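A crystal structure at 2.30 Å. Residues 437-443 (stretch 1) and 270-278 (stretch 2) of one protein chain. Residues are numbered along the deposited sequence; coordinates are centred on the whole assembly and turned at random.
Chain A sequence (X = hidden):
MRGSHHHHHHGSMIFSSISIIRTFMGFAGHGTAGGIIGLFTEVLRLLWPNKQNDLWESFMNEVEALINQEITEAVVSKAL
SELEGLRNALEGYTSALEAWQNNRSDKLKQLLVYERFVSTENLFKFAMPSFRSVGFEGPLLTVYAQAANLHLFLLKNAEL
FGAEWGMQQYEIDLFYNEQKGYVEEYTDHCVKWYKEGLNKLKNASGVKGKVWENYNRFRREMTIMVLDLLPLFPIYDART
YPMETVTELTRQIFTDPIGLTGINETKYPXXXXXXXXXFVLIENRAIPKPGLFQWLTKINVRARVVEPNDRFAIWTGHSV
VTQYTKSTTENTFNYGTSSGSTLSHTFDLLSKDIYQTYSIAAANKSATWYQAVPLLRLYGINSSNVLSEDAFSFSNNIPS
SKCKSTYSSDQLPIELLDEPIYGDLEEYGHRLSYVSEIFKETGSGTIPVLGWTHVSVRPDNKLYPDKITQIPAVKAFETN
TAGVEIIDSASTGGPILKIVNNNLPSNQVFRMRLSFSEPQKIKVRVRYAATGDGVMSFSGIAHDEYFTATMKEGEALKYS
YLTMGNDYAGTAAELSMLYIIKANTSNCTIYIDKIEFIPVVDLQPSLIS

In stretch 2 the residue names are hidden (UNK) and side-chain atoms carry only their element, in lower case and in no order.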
# COMPACT_ATOMS: atom_id res chain seq x y z
N GLU A 437 -15.41 -13.30 -2.82
CA GLU A 437 -15.76 -14.17 -3.92
C GLU A 437 -16.18 -13.32 -5.11
O GLU A 437 -16.39 -12.10 -5.01
CB GLU A 437 -16.88 -15.13 -3.54
CG GLU A 437 -18.18 -14.42 -3.36
CD GLU A 437 -19.22 -15.26 -2.68
OE1 GLU A 437 -20.40 -14.85 -2.69
OE2 GLU A 437 -18.86 -16.32 -2.11
N ILE A 438 -16.30 -14.00 -6.25
CA ILE A 438 -16.80 -13.44 -7.49
C ILE A 438 -18.31 -13.57 -7.51
O ILE A 438 -18.84 -14.68 -7.34
CB ILE A 438 -16.17 -14.15 -8.70
CG1 ILE A 438 -14.71 -13.75 -8.85
CG2 ILE A 438 -16.92 -13.81 -9.96
CD1 ILE A 438 -14.51 -12.23 -9.11
N PHE A 439 -19.00 -12.45 -7.72
CA PHE A 439 -20.44 -12.46 -7.93
C PHE A 439 -20.77 -13.24 -9.20
O PHE A 439 -20.42 -12.83 -10.31
CB PHE A 439 -20.95 -11.02 -8.05
CG PHE A 439 -22.43 -10.89 -7.86
CD1 PHE A 439 -23.32 -11.53 -8.71
CD2 PHE A 439 -22.94 -10.10 -6.82
CE1 PHE A 439 -24.70 -11.42 -8.53
CE2 PHE A 439 -24.31 -9.97 -6.64
CZ PHE A 439 -25.19 -10.63 -7.50
N LYS A 440 -21.46 -14.36 -9.05
CA LYS A 440 -21.70 -15.25 -10.17
C LYS A 440 -23.06 -14.95 -10.80
O LYS A 440 -24.03 -14.63 -10.10
CB LYS A 440 -21.61 -16.71 -9.73
CG LYS A 440 -20.51 -17.52 -10.43
CD LYS A 440 -20.00 -18.73 -9.64
CE LYS A 440 -21.13 -19.57 -9.09
NZ LYS A 440 -21.56 -19.06 -7.75
N GLU A 441 -23.11 -15.03 -12.12
CA GLU A 441 -24.35 -14.87 -12.87
C GLU A 441 -25.10 -16.18 -13.04
O GLU A 441 -26.33 -16.18 -13.15
CB GLU A 441 -24.07 -14.26 -14.25
CG GLU A 441 -25.31 -13.96 -15.09
CD GLU A 441 -24.96 -13.15 -16.36
OE1 GLU A 441 -25.80 -12.34 -16.82
OE2 GLU A 441 -23.84 -13.32 -16.89
N THR A 442 -24.38 -17.30 -13.06
CA THR A 442 -25.02 -18.59 -13.27
C THR A 442 -24.26 -19.70 -12.54
O THR A 442 -23.07 -19.58 -12.23
CB THR A 442 -25.10 -18.91 -14.77
OG1 THR A 442 -26.11 -19.90 -14.99
CG2 THR A 442 -23.78 -19.43 -15.28
N GLY A 443 -24.96 -20.80 -12.28
CA GLY A 443 -24.30 -21.99 -11.78
C GLY A 443 -24.12 -22.07 -10.27
O GLY A 443 -24.93 -21.55 -9.50
N UNK A 270 -13.12 -21.14 -19.27
CA UNK A 270 -12.71 -20.08 -18.34
C UNK A 270 -13.90 -19.63 -17.50
O UNK A 270 -15.04 -19.57 -17.96
o UNK A 270 -10.33 -18.32 -20.53
c UNK A 270 -10.81 -19.18 -19.75
c UNK A 270 -12.15 -18.89 -19.10
o UNK A 270 -10.24 -20.25 -19.49
N UNK A 271 -13.62 -19.29 -16.24
CA UNK A 271 -14.69 -18.89 -15.35
C UNK A 271 -15.34 -17.56 -15.76
O UNK A 271 -16.48 -17.30 -15.35
c UNK A 271 -13.45 -16.31 -13.41
c UNK A 271 -11.80 -17.82 -13.65
c UNK A 271 -13.28 -13.58 -12.86
c UNK A 271 -12.20 -15.66 -13.25
c UNK A 271 -14.18 -18.81 -13.90
c UNK A 271 -12.11 -14.29 -12.98
c UNK A 271 -13.17 -17.70 -13.66
n UNK A 271 -11.22 -16.60 -13.41
c UNK A 271 -14.52 -14.20 -13.01
c UNK A 271 -14.62 -15.56 -13.28
N UNK A 272 -14.67 -16.73 -16.58
CA UNK A 272 -15.14 -15.35 -16.81
C UNK A 272 -16.61 -15.29 -17.23
O UNK A 272 -17.39 -14.52 -16.67
c UNK A 272 -14.28 -14.63 -17.85
c UNK A 272 -10.05 -14.77 -17.20
c UNK A 272 -10.57 -15.26 -18.38
c UNK A 272 -10.87 -14.25 -16.23
c UNK A 272 -12.24 -14.20 -16.44
c UNK A 272 -12.80 -14.69 -17.61
o UNK A 272 -8.69 -14.83 -17.00
c UNK A 272 -11.94 -15.20 -18.58
N UNK A 273 -17.00 -16.12 -18.21
CA UNK A 273 -18.38 -16.12 -18.68
C UNK A 273 -19.40 -16.39 -17.60
O UNK A 273 -20.57 -16.01 -17.76
N UNK A 274 -19.00 -17.01 -16.49
CA UNK A 274 -19.92 -17.29 -15.39
C UNK A 274 -20.09 -16.12 -14.43
O UNK A 274 -21.08 -16.10 -13.68
c UNK A 274 -19.45 -18.52 -14.61
N UNK A 275 -19.18 -15.14 -14.43
CA UNK A 275 -19.34 -13.98 -13.57
C UNK A 275 -20.51 -13.11 -14.01
O UNK A 275 -21.02 -13.22 -15.13
c UNK A 275 -18.06 -13.14 -13.56
N UNK A 276 -20.95 -12.24 -13.09
CA UNK A 276 -21.99 -11.26 -13.37
C UNK A 276 -21.67 -10.47 -14.64
O UNK A 276 -20.51 -10.30 -15.01
o UNK A 276 -23.09 -9.28 -12.53
c UNK A 276 -22.13 -10.26 -12.21
N UNK A 277 -22.72 -9.99 -15.30
CA UNK A 277 -22.55 -9.13 -16.45
C UNK A 277 -22.43 -7.66 -16.05
O UNK A 277 -22.16 -6.82 -16.91
c UNK A 277 -23.70 -9.32 -17.45
o UNK A 277 -24.95 -8.99 -16.86
N UNK A 278 -22.61 -7.35 -14.77
CA UNK A 278 -22.49 -6.00 -14.26
C UNK A 278 -21.18 -5.84 -13.49
O UNK A 278 -20.86 -6.64 -12.61
c UNK A 278 -25.45 -5.29 -15.22
c UNK A 278 -25.02 -6.13 -14.00
c UNK A 278 -23.70 -5.63 -13.41
o UNK A 278 -24.98 -4.14 -15.38
o UNK A 278 -26.22 -5.79 -16.07

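Position 270 carries two side-chain carbons, the second bearing two oxygens, a short carboxylate that lies beyond the reach of stretch 1 and is hydrogen-bonded elsewhere in the structure; it is D270. At position 271 one carbon leads into fused five- and six-membered rings holding eight carbons and one nitrogen, which identifies an indole and hence W271. Its CA-to-CB bond points toward stretch 1, and W271 CZ3 of the six-membered ring lies 3.9 Å from I438 CG2, an apolar contact between buried side chains. Position 272 has one carbon, then a six-carbon ring bearing an oxygen. This phenol is Y272, whose CA-to-CB bond points away from stretch 1.

Position 273 has no side-chain atoms and is G273; it opens no close contact, G273 O lying 4.3 Å from E441 OE2. Position 274 shows a single carbon, so it is A274. The CA-to-CB bond of A274 points sideways, and A274 CB lies 4.4 Å from K440 CG, while the backbone does more: A274 O accepts a hydrogen bond from E441 N at 2.8 Å. The 3-10 segment ends here, with A274 N bonded to W271 O at 2.8 Å, and the backbone N of position 275 donates to Y272 O at 2.9 Å.

Position 275 again has one carbon and is A275. Although its CA-to-CB bond points away overall, A275 CB packs 3.8 Å from I438 CG2, the same methyl that meets W271. Position 276 has one carbon followed by one oxygen, with no further branch, and is S276. S276 CB approaches F439 CD1 at 3.9 Å, and S276 N donates to F439 O at 2.9 Å. The hydroxyl turns back on its own stretch, where S276 OG accepts a 3.0 Å hydrogen bond from the backbone N of position 278.

Position 277 has the same carbon and oxygen pair and is S277; S277 OG donates a weak hydrogen bond to E441 OE1 at 3.5 Å. Position 278 has three carbons in a chain, the third carrying two oxygens. This is E278, at the N-cap position before a helix, with its side chain out of reach of stretch 1.

The contact is held chiefly by backbone. Two nearly straight hydrogen bonds, from E441 N to A274 O and from S276 N to F439 O, flank K440 and A275, whose CA atoms lie 4.3 Å apart in a single beta bridge. I438 adds apolar packing against W271 and A275. The CA-to-CB bond of E441 points toward stretch 2; E441 OE2 and A275 O, 3.3 Å apart, are both acceptors, so that approach contributes no hydrogen bond.

Stretch 2 (270-278) DWYGAASSE
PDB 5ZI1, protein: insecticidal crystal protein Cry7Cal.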